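Local coordinates for protein tannase (Fusobacterium nucleatum subsp. nucleatum ATCC 25586, PDB 6YQ4) that probably hydrolyses galloyl ester bonds of gallotannins as a tannase of the alpha/beta-hydrolase class, and carries a bound magnesium ion, at residues D7-P12 against D150-G155; R30-I35 against M49-P54; K44-M49 against P84-T89; A142-Y147 against A194-D199. One frame throughout, in Å; residues are numbered along the deposited sequence.

Interaction 1: residues D7-P12 against D150-G155; sequences DLKFNP and DEVMPG. With MG (magnesium ion), chain E.
Phe10 and Met153 make the principal apolar contact here, a methyl group set over an aromatic face. Met153 CE lies 3.7 Å from the centroid of the Phe10 ring, 23° off its normal, so this is a CH-pi contact; the methyl is displaced toward the rim and comes within 3.5 Å of Phe10 CD1. The Met153 chain runs out extended to SD, and a bend at chi3 (-43°) then lays CE over the ring. The sulfur follows at a longer range, with SD 4.6 Å from the Phe10 centroid, which adds a Met-aromatic component. Further apolar contacts come from Val152, whose two methyls divide the work: CG1 sits at the edge of the Phe10 ring near its plane, while CG2 packs 3.8 Å from Pro12 CG, the two side chains crossing at about a right angle.

Metal coordination supplies the second kind of interaction, and it belongs to 150-155 alone. The magnesium ion is bound by Asp150 OD2 at 2.4 Å, by Asp150 O, by Met153 O at 2.3 Å and by Gly155 O at 2.1 Å. Three backbone carbonyls and one carboxylate oxygen thus curl this loop around the ion. Met153 serves both sides, its carbonyl turned to the metal and its side chain to Phe10.

The N-terminal arm 7-12 is further held by Asn149, whose side-chain amide bonds Phe10 N and Leu8 O. Phe10 also rests on Tyr145 of helix 134-148, while Met153 and Pro154 reach Ile51 and Ile53 of strand 48-54.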
loop_
_atom_site.group_PDB
_atom_site.type_symbol
_atom_site.label_atom_id
_atom_site.label_comp_id
_atom_site.label_asym_id
_atom_site.label_seq_id
_atom_site.Cartn_x
_atom_site.Cartn_y
_atom_site.Cartn_z
ATOM N N ASP A 7 12.384 -27.786 4.769
ATOM C CA ASP A 7 12.706 -27.477 6.155
ATOM C C ASP A 7 12.809 -25.967 6.354
ATOM O O ASP A 7 13.368 -25.250 5.515
ATOM C CB ASP A 7 14.009 -28.164 6.552
ATOM C CG ASP A 7 14.582 -27.618 7.829
ATOM O OD1 ASP A 7 14.079 -27.982 8.913
ATOM O OD2 ASP A 7 15.532 -26.816 7.744
ATOM N N LEU A 8 12.269 -25.484 7.477
ATOM C CA LEU A 8 12.061 -24.055 7.689
ATOM C C LEU A 8 13.003 -23.408 8.694
ATOM O O LEU A 8 12.834 -22.219 8.983
ATOM C CB LEU A 8 10.619 -23.789 8.136
ATOM C CG LEU A 8 9.582 -23.774 7.015
ATOM C CD1 LEU A 8 8.299 -23.104 7.472
ATOM C CD2 LEU A 8 10.153 -23.134 5.727
ATOM N N LYS A 9 13.977 -24.126 9.249
ATOM C CA LYS A 9 14.844 -23.488 10.230
ATOM C C LYS A 9 15.980 -22.745 9.539
ATOM O O LYS A 9 16.518 -23.184 8.518
ATOM C CB LYS A 9 15.387 -24.486 11.258
ATOM C CG LYS A 9 14.577 -24.434 12.589
ATOM C CD LYS A 9 14.882 -23.154 13.412
ATOM C CE LYS A 9 14.321 -23.160 14.838
ATOM N NZ LYS A 9 12.956 -23.738 14.953
ATOM N N PHE A 10 16.322 -21.604 10.116
ATOM C CA PHE A 10 17.287 -20.679 9.551
ATOM C C PHE A 10 18.699 -21.111 9.920
ATOM O O PHE A 10 19.001 -21.376 11.090
ATOM C CB PHE A 10 16.986 -19.280 10.081
ATOM C CG PHE A 10 18.031 -18.262 9.780
ATOM C CD1 PHE A 10 18.043 -17.604 8.563
ATOM C CD2 PHE A 10 18.981 -17.930 10.733
ATOM C CE1 PHE A 10 19.002 -16.643 8.289
ATOM C CE2 PHE A 10 19.936 -16.978 10.470
ATOM C CZ PHE A 10 19.949 -16.328 9.243
ATOM N N ASN A 11 19.567 -21.162 8.920
ATOM C CA ASN A 11 20.940 -21.591 9.119
ATOM C C ASN A 11 21.862 -20.383 9.126
ATOM O O ASN A 11 22.176 -19.844 8.056
ATOM C CB ASN A 11 21.345 -22.574 8.020
ATOM C CG ASN A 11 22.547 -23.374 8.397
ATOM O OD1 ASN A 11 23.484 -22.852 8.997
ATOM N ND2 ASN A 11 22.526 -24.661 8.076
ATOM N N PRO A 12 22.331 -19.922 10.289
ATOM C CA PRO A 12 23.218 -18.747 10.323
ATOM C C PRO A 12 24.568 -18.981 9.667
ATOM O O PRO A 12 25.354 -18.030 9.552
ATOM C CB PRO A 12 23.388 -18.468 11.835
ATOM C CG PRO A 12 22.304 -19.247 12.515
ATOM C CD PRO A 12 22.049 -20.443 11.635
ATOM N N ASP A 150 13.253 -16.701 15.422
ATOM C CA ASP A 150 13.737 -15.533 16.155
ATOM C C ASP A 150 14.909 -15.894 17.058
ATOM O O ASP A 150 15.904 -15.161 17.118
ATOM C CB ASP A 150 12.596 -14.910 16.966
ATOM C CG ASP A 150 12.937 -13.522 17.499
ATOM O OD1 ASP A 150 12.204 -13.028 18.388
ATOM O OD2 ASP A 150 13.931 -12.926 17.029
ATOM N N GLU A 151 14.826 -17.039 17.742
ATOM C CA GLU A 151 15.815 -17.342 18.769
ATOM C C GLU A 151 17.179 -17.624 18.166
ATOM O O GLU A 151 18.201 -17.407 18.821
ATOM C CB GLU A 151 15.349 -18.516 19.622
ATOM C CG GLU A 151 14.124 -18.158 20.470
ATOM C CD GLU A 151 13.615 -19.320 21.312
ATOM O OE1 GLU A 151 14.151 -20.447 21.175
ATOM O OE2 GLU A 151 12.683 -19.100 22.119
ATOM N N VAL A 152 17.227 -18.071 16.918
ATOM C CA VAL A 152 18.507 -18.359 16.299
ATOM C C VAL A 152 18.938 -17.270 15.315
ATOM O O VAL A 152 20.134 -17.178 14.997
ATOM C CB VAL A 152 18.458 -19.750 15.627
ATOM C CG1 VAL A 152 17.491 -19.755 14.440
ATOM C CG2 VAL A 152 19.852 -20.206 15.236
ATOM N N MET A 153 18.020 -16.428 14.856
ATOM C CA MET A 153 18.350 -15.374 13.900
ATOM C C MET A 153 18.626 -14.061 14.621
ATOM O O MET A 153 17.897 -13.700 15.552
ATOM C CB MET A 153 17.215 -15.170 12.893
ATOM C CG MET A 153 17.456 -14.066 11.846
ATOM S SD MET A 153 16.112 -13.875 10.630
ATOM C CE MET A 153 15.783 -15.605 10.302
ATOM N N PRO A 154 19.680 -13.341 14.234
ATOM C CA PRO A 154 19.926 -12.028 14.839
ATOM C C PRO A 154 18.742 -11.094 14.644
ATOM O O PRO A 154 17.963 -11.214 13.690
ATOM C CB PRO A 154 21.178 -11.526 14.100
ATOM C CG PRO A 154 21.900 -12.775 13.701
ATOM C CD PRO A 154 20.811 -13.792 13.399
ATOM N N GLY A 155 18.601 -10.168 15.572
ATOM C CA GLY A 155 17.488 -9.232 15.549
ATOM C C GLY A 155 16.366 -9.645 16.479
ATOM O O GLY A 155 16.445 -10.621 17.227
HETATM MG MG MG E . 16.346 -12.692 16.899
#

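Interaction 2: residues R30-I35 against M49-P54; sequences RAYENI and MNIYIP
Strands 30-35 and 49-54 run antiparallel, their short axes 4.5 Å apart at closest and 169° between directions, with Arg30 facing Ile53 and Tyr32 facing Ile51 in hydrogen-bonded pairs. Each of these pairs is joined both ways; the bond from Tyr32 N to Ile51 O is 2.8 Å long. Between them Ala31 and Tyr52 form a non-hydrogen-bonded pair, and Ala31 CB touches the edge of the Tyr52 ring, 3.8 Å from CE1.

The two strands form a beta hairpin at one side of the large mixed sheet of the alpha/beta-hydrolase fold, strand 48-54 running antiparallel to 110-114 next door. The pairing is interrupted by a beta bulge: after Tyr32 the register slips by one residue, and Ile35 pairs with Met49. Asn34, with phi/psi of 53°/58°, takes the positive-phi conformation within the bulge. Its N-H is met by the Asn50 side chain, the bond from Asn34 N to Asn50 OD1 being 2.7 Å and approaching the amide oxygen almost head-on. The opposite end of that amide, Asn50 ND2, bonds Asp88 O. Regular pairing resumes with the bond from Ile35 N to Met49 O, 2.9 Å.

Tyr32, Ile35, Met49, Ile51 and Ile53 share one face of the hairpin. Tyr32 CE2 packs 4.0 Å from Ile53 CD1, the ring and the isoleucine chain crossing at a slant, and Ile51 O sits in plane at the edge of that ring, near CD2. The Tyr32 hydroxyl reaches Pro12 O, while Arg30 and Glu33 have their salt-bridge partners in Glu55 and Lys18.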
loop_
_atom_site.group_PDB
_atom_site.type_symbol
_atom_site.label_atom_id
_atom_site.label_comp_id
_atom_site.label_asym_id
_atom_site.label_seq_id
_atom_site.Cartn_x
_atom_site.Cartn_y
_atom_site.Cartn_z
ATOM N N ARG A 30 25.968 -9.889 5.729
ATOM C CA ARG A 30 25.864 -11.299 5.378
ATOM C C ARG A 30 24.507 -11.548 4.736
ATOM O O ARG A 30 23.468 -11.274 5.347
ATOM C CB ARG A 30 26.033 -12.183 6.608
ATOM C CG ARG A 30 27.441 -12.299 7.062
ATOM C CD ARG A 30 27.575 -13.266 8.235
ATOM N NE ARG A 30 28.861 -13.043 8.877
ATOM C CZ ARG A 30 29.465 -13.914 9.669
ATOM N NH1 ARG A 30 30.648 -13.609 10.187
ATOM N NH2 ARG A 30 28.881 -15.081 9.937
ATOM N N ALA A 31 24.521 -12.096 3.529
ATOM C CA ALA A 31 23.317 -12.291 2.736
ATOM C C ALA A 31 22.868 -13.741 2.824
ATOM O O ALA A 31 23.658 -14.652 2.552
ATOM C CB ALA A 31 23.564 -11.907 1.274
ATOM N N TYR A 32 21.602 -13.946 3.201
ATOM C CA TYR A 32 20.944 -15.257 3.195
ATOM C C TYR A 32 19.851 -15.215 2.124
ATOM O O TYR A 32 18.716 -14.825 2.380
ATOM C CB TYR A 32 20.384 -15.580 4.558
ATOM C CG TYR A 32 21.397 -15.455 5.669
ATOM C CD1 TYR A 32 21.989 -16.593 6.227
ATOM C CD2 TYR A 32 21.765 -14.203 6.172
ATOM C CE1 TYR A 32 22.920 -16.488 7.263
ATOM C CE2 TYR A 32 22.715 -14.093 7.199
ATOM C CZ TYR A 32 23.275 -15.237 7.740
ATOM O OH TYR A 32 24.202 -15.124 8.758
ATOM N N GLU A 33 20.195 -15.623 0.912
ATOM C CA GLU A 33 19.367 -15.293 -0.232
ATOM C C GLU A 33 18.412 -16.423 -0.590
ATOM O O GLU A 33 18.757 -17.605 -0.496
ATOM C CB GLU A 33 20.242 -14.917 -1.425
ATOM C CG GLU A 33 20.776 -13.497 -1.320
ATOM C CD GLU A 33 22.182 -13.340 -1.877
ATOM O OE1 GLU A 33 22.954 -14.333 -1.880
ATOM O OE2 GLU A 33 22.516 -12.208 -2.295
ATOM N N ASN A 34 17.194 -16.026 -0.958
ATOM C CA ASN A 34 16.147 -16.869 -1.540
ATOM C C ASN A 34 15.854 -18.105 -0.692
ATOM O O ASN A 34 15.905 -19.241 -1.150
ATOM C CB ASN A 34 16.487 -17.223 -2.989
ATOM C CG ASN A 34 16.846 -15.984 -3.804
ATOM O OD1 ASN A 34 18.022 -15.700 -4.052
ATOM N ND2 ASN A 34 15.825 -15.193 -4.155
ATOM N N ILE A 35 15.489 -17.830 0.552
ATOM C CA ILE A 35 14.997 -18.828 1.495
ATOM C C ILE A 35 13.519 -19.093 1.221
ATOM O O ILE A 35 12.697 -18.172 1.252
ATOM C CB ILE A 35 15.193 -18.340 2.934
ATOM C CG1 ILE A 35 16.683 -18.266 3.281
ATOM C CG2 ILE A 35 14.388 -19.211 3.889
ATOM C CD1 ILE A 35 17.043 -17.094 4.134
ATOM N N MET A 49 12.394 -15.491 0.347
ATOM C CA MET A 49 12.751 -14.267 1.054
ATOM C C MET A 49 14.264 -14.135 1.214
ATOM O O MET A 49 14.957 -15.116 1.494
ATOM C CB MET A 49 12.077 -14.240 2.419
ATOM C CG MET A 49 12.571 -13.174 3.350
ATOM S SD MET A 49 11.548 -13.133 4.851
ATOM C CE MET A 49 11.576 -14.862 5.337
ATOM N N ASN A 50 14.762 -12.908 1.054
ATOM C CA ASN A 50 16.163 -12.567 1.271
ATOM C C ASN A 50 16.315 -11.903 2.629
ATOM O O ASN A 50 15.577 -10.962 2.949
ATOM C CB ASN A 50 16.678 -11.600 0.206
ATOM C CG ASN A 50 16.717 -12.208 -1.162
ATOM O OD1 ASN A 50 16.876 -13.413 -1.307
ATOM N ND2 ASN A 50 16.579 -11.371 -2.184
ATOM N N ILE A 51 17.292 -12.360 3.404
ATOM C CA ILE A 51 17.583 -11.805 4.721
ATOM C C ILE A 51 19.008 -11.269 4.717
ATOM O O ILE A 51 19.946 -11.990 4.364
ATOM C CB ILE A 51 17.394 -12.852 5.826
ATOM C CG1 ILE A 51 15.926 -13.264 5.916
ATOM C CG2 ILE A 51 17.906 -12.313 7.154
ATOM C CD1 ILE A 51 15.679 -14.276 7.020
ATOM N N TYR A 52 19.164 -10.004 5.097
ATOM C CA TYR A 52 20.459 -9.342 5.166
ATOM C C TYR A 52 20.735 -8.908 6.598
ATOM O O TYR A 52 19.892 -8.259 7.233
ATOM C CB TYR A 52 20.494 -8.141 4.236
ATOM C CG TYR A 52 20.133 -8.495 2.821
ATOM C CD1 TYR A 52 21.013 -9.222 2.024
ATOM C CD2 TYR A 52 18.906 -8.126 2.281
ATOM C CE1 TYR A 52 20.692 -9.546 0.726
ATOM C CE2 TYR A 52 18.581 -8.446 0.986
ATOM C CZ TYR A 52 19.480 -9.151 0.212
ATOM O OH TYR A 52 19.150 -9.475 -1.077
ATOM N N ILE A 53 21.905 -9.267 7.110
ATOM C CA ILE A 53 22.258 -8.931 8.486
ATOM C C ILE A 53 23.598 -8.200 8.510
ATOM O O ILE A 53 24.571 -8.675 7.897
ATOM C CB ILE A 53 22.306 -10.193 9.355
ATOM C CG1 ILE A 53 21.034 -11.013 9.153
ATOM C CG2 ILE A 53 22.555 -9.832 10.834
ATOM C CD1 ILE A 53 20.905 -12.152 10.146
ATOM N N PRO A 54 23.703 -7.057 9.193
ATOM C CA PRO A 54 24.999 -6.369 9.274
ATOM C C PRO A 54 26.099 -7.260 9.844
ATOM O O PRO A 54 25.872 -8.090 10.729
ATOM C CB PRO A 54 24.708 -5.173 10.183
ATOM C CG PRO A 54 23.242 -4.907 9.982
ATOM C CD PRO A 54 22.622 -6.276 9.824
#

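Interaction 3: residues K44-M49 against P84-T89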
loop_
_atom_site.group_PDB
_atom_site.type_symbol
_atom_site.label_atom_id
_atom_site.label_comp_id
_atom_site.label_asym_id
_atom_site.label_seq_id
_atom_site.Cartn_x
_atom_site.Cartn_y
_atom_site.Cartn_z
ATOM N N LYS A 44 8.014 -21.314 -6.100
ATOM C CA LYS A 44 9.220 -21.014 -5.340
ATOM C C LYS A 44 9.950 -19.777 -5.829
ATOM O O LYS A 44 10.808 -19.266 -5.101
ATOM C CB LYS A 44 10.191 -22.190 -5.377
ATOM C CG LYS A 44 9.733 -23.375 -4.582
ATOM C CD LYS A 44 10.810 -24.416 -4.533
ATOM C CE LYS A 44 11.049 -25.023 -5.896
ATOM N NZ LYS A 44 12.503 -25.253 -6.172
ATOM N N ASP A 45 9.678 -19.310 -7.053
ATOM C CA ASP A 45 10.345 -18.097 -7.521
ATOM C C ASP A 45 9.875 -16.874 -6.752
ATOM O O ASP A 45 10.618 -15.894 -6.630
ATOM C CB ASP A 45 10.088 -17.882 -9.007
ATOM C CG ASP A 45 10.533 -19.044 -9.847
ATOM O OD1 ASP A 45 9.798 -19.372 -10.797
ATOM O OD2 ASP A 45 11.608 -19.619 -9.557
ATOM N N TYR A 46 8.648 -16.915 -6.241
ATOM C CA TYR A 46 8.031 -15.777 -5.578
ATOM C C TYR A 46 7.908 -15.954 -4.077
ATOM O O TYR A 46 8.220 -15.024 -3.337
ATOM C CB TYR A 46 6.661 -15.488 -6.213
ATOM C CG TYR A 46 6.898 -14.767 -7.514
ATOM C CD1 TYR A 46 7.257 -13.427 -7.501
ATOM C CD2 TYR A 46 6.880 -15.440 -8.747
ATOM C CE1 TYR A 46 7.545 -12.753 -8.654
ATOM C CE2 TYR A 46 7.163 -14.763 -9.934
ATOM C CZ TYR A 46 7.505 -13.416 -9.871
ATOM O OH TYR A 46 7.791 -12.666 -10.989
ATOM N N GLN A 47 7.529 -17.140 -3.608
ATOM C CA GLN A 47 7.435 -17.397 -2.178
ATOM C C GLN A 47 8.799 -17.726 -1.592
ATOM O O GLN A 47 8.966 -18.778 -0.972
ATOM C CB GLN A 47 6.461 -18.539 -1.888
ATOM C CG GLN A 47 5.045 -18.333 -2.424
ATOM C CD GLN A 47 4.155 -19.545 -2.174
ATOM O OE1 GLN A 47 4.363 -20.613 -2.756
ATOM N NE2 GLN A 47 3.170 -19.388 -1.286
ATOM N N ASN A 48 9.780 -16.853 -1.793
ATOM C CA ASN A 48 11.040 -16.929 -1.069
ATOM C C ASN A 48 11.394 -15.542 -0.539
ATOM O O ASN A 48 10.799 -14.537 -0.934
ATOM C CB ASN A 48 12.160 -17.477 -1.944
ATOM C CG ASN A 48 12.555 -16.516 -3.035
ATOM O OD1 ASN A 48 13.212 -15.499 -2.782
ATOM N ND2 ASN A 48 12.167 -16.833 -4.269
ATOM N N MET A 49 12.394 -15.491 0.347
ATOM C CA MET A 49 12.751 -14.267 1.054
ATOM C C MET A 49 14.264 -14.135 1.214
ATOM O O MET A 49 14.957 -15.116 1.494
ATOM C CB MET A 49 12.077 -14.240 2.419
ATOM C CG MET A 49 12.571 -13.174 3.350
ATOM S SD MET A 49 11.548 -13.133 4.851
ATOM C CE MET A 49 11.576 -14.862 5.337
ATOM N N PRO A 84 2.899 -10.093 -9.093
ATOM C CA PRO A 84 3.947 -10.798 -8.335
ATOM C C PRO A 84 5.158 -9.910 -8.074
ATOM O O PRO A 84 5.648 -9.210 -8.964
ATOM C CB PRO A 84 4.322 -11.966 -9.261
ATOM C CG PRO A 84 3.159 -12.131 -10.167
ATOM C CD PRO A 84 2.597 -10.760 -10.369
ATOM N N GLY A 85 5.672 -9.978 -6.856
ATOM C CA GLY A 85 6.833 -9.170 -6.538
ATOM C C GLY A 85 7.984 -9.953 -5.962
ATOM O O GLY A 85 7.830 -10.647 -4.953
ATOM N N LYS A 86 9.152 -9.840 -6.575
ATOM C CA LYS A 86 10.274 -10.635 -6.114
ATOM C C LYS A 86 10.886 -9.994 -4.883
ATOM O O LYS A 86 10.698 -8.804 -4.616
ATOM C CB LYS A 86 11.343 -10.778 -7.215
ATOM C CG LYS A 86 10.932 -11.651 -8.384
ATOM C CD LYS A 86 11.727 -12.947 -8.418
ATOM C CE LYS A 86 11.226 -13.909 -9.515
ATOM N NZ LYS A 86 11.997 -13.822 -10.801
ATOM N N ALA A 87 11.609 -10.814 -4.118
ATOM C CA ALA A 87 12.341 -10.308 -2.970
ATOM C C ALA A 87 13.291 -9.205 -3.408
ATOM O O ALA A 87 14.005 -9.337 -4.407
ATOM C CB ALA A 87 13.122 -11.440 -2.301
ATOM N N ASP A 88 13.289 -8.109 -2.661
ATOM C CA ASP A 88 14.167 -6.990 -2.948
ATOM C C ASP A 88 15.594 -7.362 -2.626
ATOM O O ASP A 88 15.857 -8.246 -1.810
ATOM C CB ASP A 88 13.776 -5.756 -2.131
ATOM C CG ASP A 88 13.951 -4.476 -2.917
ATOM O OD1 ASP A 88 14.736 -4.481 -3.893
ATOM O OD2 ASP A 88 13.290 -3.477 -2.583
ATOM N N THR A 89 16.530 -6.673 -3.283
ATOM C CA THR A 89 17.943 -6.849 -3.001
ATOM C C THR A 89 18.538 -5.554 -2.467
ATOM O O THR A 89 17.940 -4.474 -2.549
ATOM C CB THR A 89 18.729 -7.302 -4.238
ATOM O OG1 THR A 89 18.537 -6.372 -5.312
ATOM C CG2 THR A 89 18.259 -8.677 -4.673
HETATM O O HOH W 1 11.260 -13.459 -4.585
#
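A water oxygen joins Asp45 and Asn48 to Ala87, filling the polar side of the contact. It accepts from Ala87 N at 2.7 Å, donates to Asp45 O at 3.2 Å, and gives a weak bond to Asn48 OD1. Residues 44-47 lead into strand 48-54 of the alpha/beta-hydrolase sheet through an inverse gamma turn centred on Gln47. Asn48 ties the segment back on itself, across the turn: its ND2 bonds Lys44 O at 2.9 Å, a nearly straight bond (168°) with the acceptor in the amide plane. Asn48 OD1 has a further partner in Asn34 ND2 of the hairpin.

The apolar side is a sandwich around Tyr46. Pro84 CB lies over one face, 3.6 Å from the ring centroid, and Lys86 CE over the opposite face at 4.1 Å from that centroid; both are CH-pi contacts displaced toward the rim. The methylenes of Lys86 do this work: a bend at chi2 (-111°) turns CD, and the chain crosses the ring at about a right angle. The loop 84-89 is tied in turn to Thr78, through Lys86 O, and to Ala116, through Gly85. At the strand end of the contact Ala87 CB points toward 44-49, and there it sits 4.1 Å from Asn48 OD1.

Interaction 4: residues A142-Y147 against A194-D199; sequences AVRYLY and AETRDD
The Tyr147 ring takes Arg197 on one face and Asp199 O in plane at its edge. Arg197 NE stands 3.2 Å above that ring, toward the rim, and Arg197 CG makes a CH-pi contact 3.7 Å from the centroid. The Arg197 guanidinium is not stacked, its plane being turned 74° from the ring; its NH2 gives Tyr147 OH a weak bond, and its NE forms a charge-only pair with Asp199 OD1. The Arg144 guanidinium has Arg197 CA over its centre on one face, and Ala194 O near its plane at the edge.

Arg144 leaves helix 134-148 with CG anti to the carbonyl carbon (chi1 -62°), the chain extended to NE. Its salt bridge to Asp198 is made from above the carboxylate plane: Arg144 NH2 bonds OD2 of Asp198 at 2.8 Å, and NE adds a weak bond to that oxygen. Asp198 OD1 is held by Asn180 N. Close by, Thr196 OG1 donates to Arg144 O at 2.9 Å.

Loop 194-199, leading to strand 202-206, is thus fastened to the helix mainly by polar and charged groups. The buried Arg144 probably has its charge balanced largely by Asp198, while Asp199 would do the same for Arg197.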
loop_
_atom_site.group_PDB
_atom_site.type_symbol
_atom_site.label_atom_id
_atom_site.label_comp_id
_atom_site.label_asym_id
_atom_site.label_seq_id
_atom_site.Cartn_x
_atom_site.Cartn_y
_atom_site.Cartn_z
ATOM N N ALA A 142 5.745 -15.234 5.653
ATOM C CA ALA A 142 7.149 -14.888 5.862
ATOM C C ALA A 142 7.376 -14.339 7.265
ATOM O O ALA A 142 8.380 -14.669 7.903
ATOM C CB ALA A 142 7.632 -13.896 4.801
ATOM N N VAL A 143 6.445 -13.524 7.774
ATOM C CA VAL A 143 6.510 -13.085 9.170
ATOM C C VAL A 143 6.554 -14.283 10.102
ATOM O O VAL A 143 7.362 -14.338 11.041
ATOM C CB VAL A 143 5.320 -12.164 9.511
ATOM C CG1 VAL A 143 5.288 -11.846 11.021
ATOM C CG2 VAL A 143 5.416 -10.887 8.749
ATOM N N ARG A 144 5.689 -15.262 9.863
ATOM C CA ARG A 144 5.662 -16.431 10.731
ATOM C C ARG A 144 7.010 -17.140 10.726
ATOM O O ARG A 144 7.492 -17.581 11.776
ATOM C CB ARG A 144 4.527 -17.358 10.294
ATOM C CG ARG A 144 3.177 -16.682 10.419
ATOM C CD ARG A 144 2.025 -17.586 10.071
ATOM N NE ARG A 144 0.753 -17.049 10.547
ATOM C CZ ARG A 144 0.088 -17.520 11.595
ATOM N NH1 ARG A 144 0.562 -18.545 12.292
ATOM N NH2 ARG A 144 -1.062 -16.976 11.936
ATOM N N TYR A 145 7.644 -17.224 9.552
ATOM C CA TYR A 145 9.011 -17.725 9.448
ATOM C C TYR A 145 9.968 -16.922 10.320
ATOM O O TYR A 145 10.824 -17.494 11.005
ATOM C CB TYR A 145 9.464 -17.685 7.985
ATOM C CG TYR A 145 10.883 -18.143 7.753
ATOM C CD1 TYR A 145 11.153 -19.453 7.347
ATOM C CD2 TYR A 145 11.952 -17.267 7.927
ATOM C CE1 TYR A 145 12.436 -19.878 7.143
ATOM C CE2 TYR A 145 13.245 -17.684 7.719
ATOM C CZ TYR A 145 13.485 -18.993 7.323
ATOM O OH TYR A 145 14.780 -19.410 7.126
ATOM N N LEU A 146 9.857 -15.592 10.289
ATOM C CA LEU A 146 10.701 -14.755 11.141
ATOM C C LEU A 146 10.520 -15.079 12.615
ATOM O O LEU A 146 11.508 -15.167 13.353
ATOM C CB LEU A 146 10.410 -13.284 10.894
ATOM C CG LEU A 146 10.747 -12.796 9.489
ATOM C CD1 LEU A 146 10.596 -11.279 9.431
ATOM C CD2 LEU A 146 12.139 -13.218 9.116
ATOM N N TYR A 147 9.269 -15.257 13.071
ATOM C CA TYR A 147 9.035 -15.568 14.487
ATOM C C TYR A 147 9.573 -16.943 14.853
ATOM O O TYR A 147 10.218 -17.104 15.895
ATOM C CB TYR A 147 7.539 -15.485 14.820
ATOM C CG TYR A 147 7.078 -14.075 15.123
ATOM C CD1 TYR A 147 7.494 -13.415 16.283
ATOM C CD2 TYR A 147 6.250 -13.389 14.241
ATOM C CE1 TYR A 147 7.081 -12.113 16.560
ATOM C CE2 TYR A 147 5.826 -12.087 14.510
ATOM C CZ TYR A 147 6.246 -11.454 15.667
ATOM O OH TYR A 147 5.824 -10.166 15.911
ATOM N N ALA A 194 4.679 -21.694 8.873
ATOM C CA ALA A 194 4.977 -21.964 10.276
ATOM C C ALA A 194 3.795 -21.552 11.145
ATOM O O ALA A 194 3.076 -20.594 10.837
ATOM C CB ALA A 194 6.238 -21.218 10.716
ATOM N N GLU A 195 3.589 -22.285 12.234
ATOM C CA GLU A 195 2.429 -22.076 13.094
ATOM C C GLU A 195 2.847 -21.249 14.306
ATOM O O GLU A 195 2.918 -21.722 15.435
ATOM C CB GLU A 195 1.810 -23.418 13.473
ATOM C CG GLU A 195 1.014 -24.019 12.299
ATOM C CD GLU A 195 0.828 -25.526 12.385
ATOM O OE1 GLU A 195 0.210 -26.112 11.467
ATOM O OE2 GLU A 195 1.293 -26.128 13.372
ATOM N N THR A 196 3.144 -19.973 14.024
ATOM C CA THR A 196 3.670 -19.049 15.019
ATOM C C THR A 196 2.730 -17.872 15.110
ATOM O O THR A 196 1.710 -17.937 15.821
ATOM C CB THR A 196 5.121 -18.667 14.681
ATOM O OG1 THR A 196 5.159 -17.956 13.448
ATOM C CG2 THR A 196 5.974 -19.883 14.551
ATOM N N ARG A 197 3.007 -16.760 14.415
ATOM C CA ARG A 197 2.147 -15.579 14.431
ATOM C C ARG A 197 2.591 -14.616 13.337
ATOM O O ARG A 197 3.708 -14.718 12.812
ATOM C CB ARG A 197 2.165 -14.883 15.793
ATOM C CG ARG A 197 3.532 -14.446 16.293
ATOM C CD ARG A 197 3.385 -13.876 17.697
ATOM N NE ARG A 197 4.126 -12.632 17.885
ATOM C CZ ARG A 197 4.094 -11.893 18.993
ATOM N NH1 ARG A 197 3.364 -12.290 20.027
ATOM N NH2 ARG A 197 4.795 -10.763 19.069
ATOM N N ASP A 198 1.694 -13.674 12.996
ATOM C CA ASP A 198 1.948 -12.759 11.890
ATOM C C ASP A 198 1.669 -11.293 12.219
ATOM O O ASP A 198 1.709 -10.446 11.313
ATOM C CB ASP A 198 1.153 -13.198 10.647
ATOM C CG ASP A 198 -0.325 -13.406 10.937
ATOM O OD1 ASP A 198 -0.957 -12.453 11.434
ATOM O OD2 ASP A 198 -0.858 -14.507 10.646
ATOM N N ASP A 199 1.428 -10.946 13.483
ATOM C CA ASP A 199 1.292 -9.538 13.838
ATOM C C ASP A 199 2.651 -8.848 13.744
ATOM O O ASP A 199 3.695 -9.475 13.945
ATOM C CB ASP A 199 0.707 -9.393 15.242
ATOM C CG ASP A 199 1.623 -9.942 16.309
ATOM O OD1 ASP A 199 1.887 -11.164 16.290
ATOM O OD2 ASP A 199 2.085 -9.148 17.157
#

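How the interactions relate
The four contacts differ in burial and in chemistry. Interaction 2 is the most buried, a backbone-bonded pair of strands, whereas interactions 1, 3 and 4 are partly buried: loop on loop in 1, a loop on the lead-in to strand 48-54 in 3, a loop on a helix in 4. Interactions 2 and 3 share Met49 and strand 48-54, but one relies on direct amide bonds and the other on a water and ring faces. Helix 134-148 draws the set together: Tyr145 of interaction 4 touches Leu8 of interaction 1 and both Ile35 and Met49 of interaction 2. Interaction 4 is the one with a salt bridge across it; interaction 1 is apolar across its interface, with the metal held by one side.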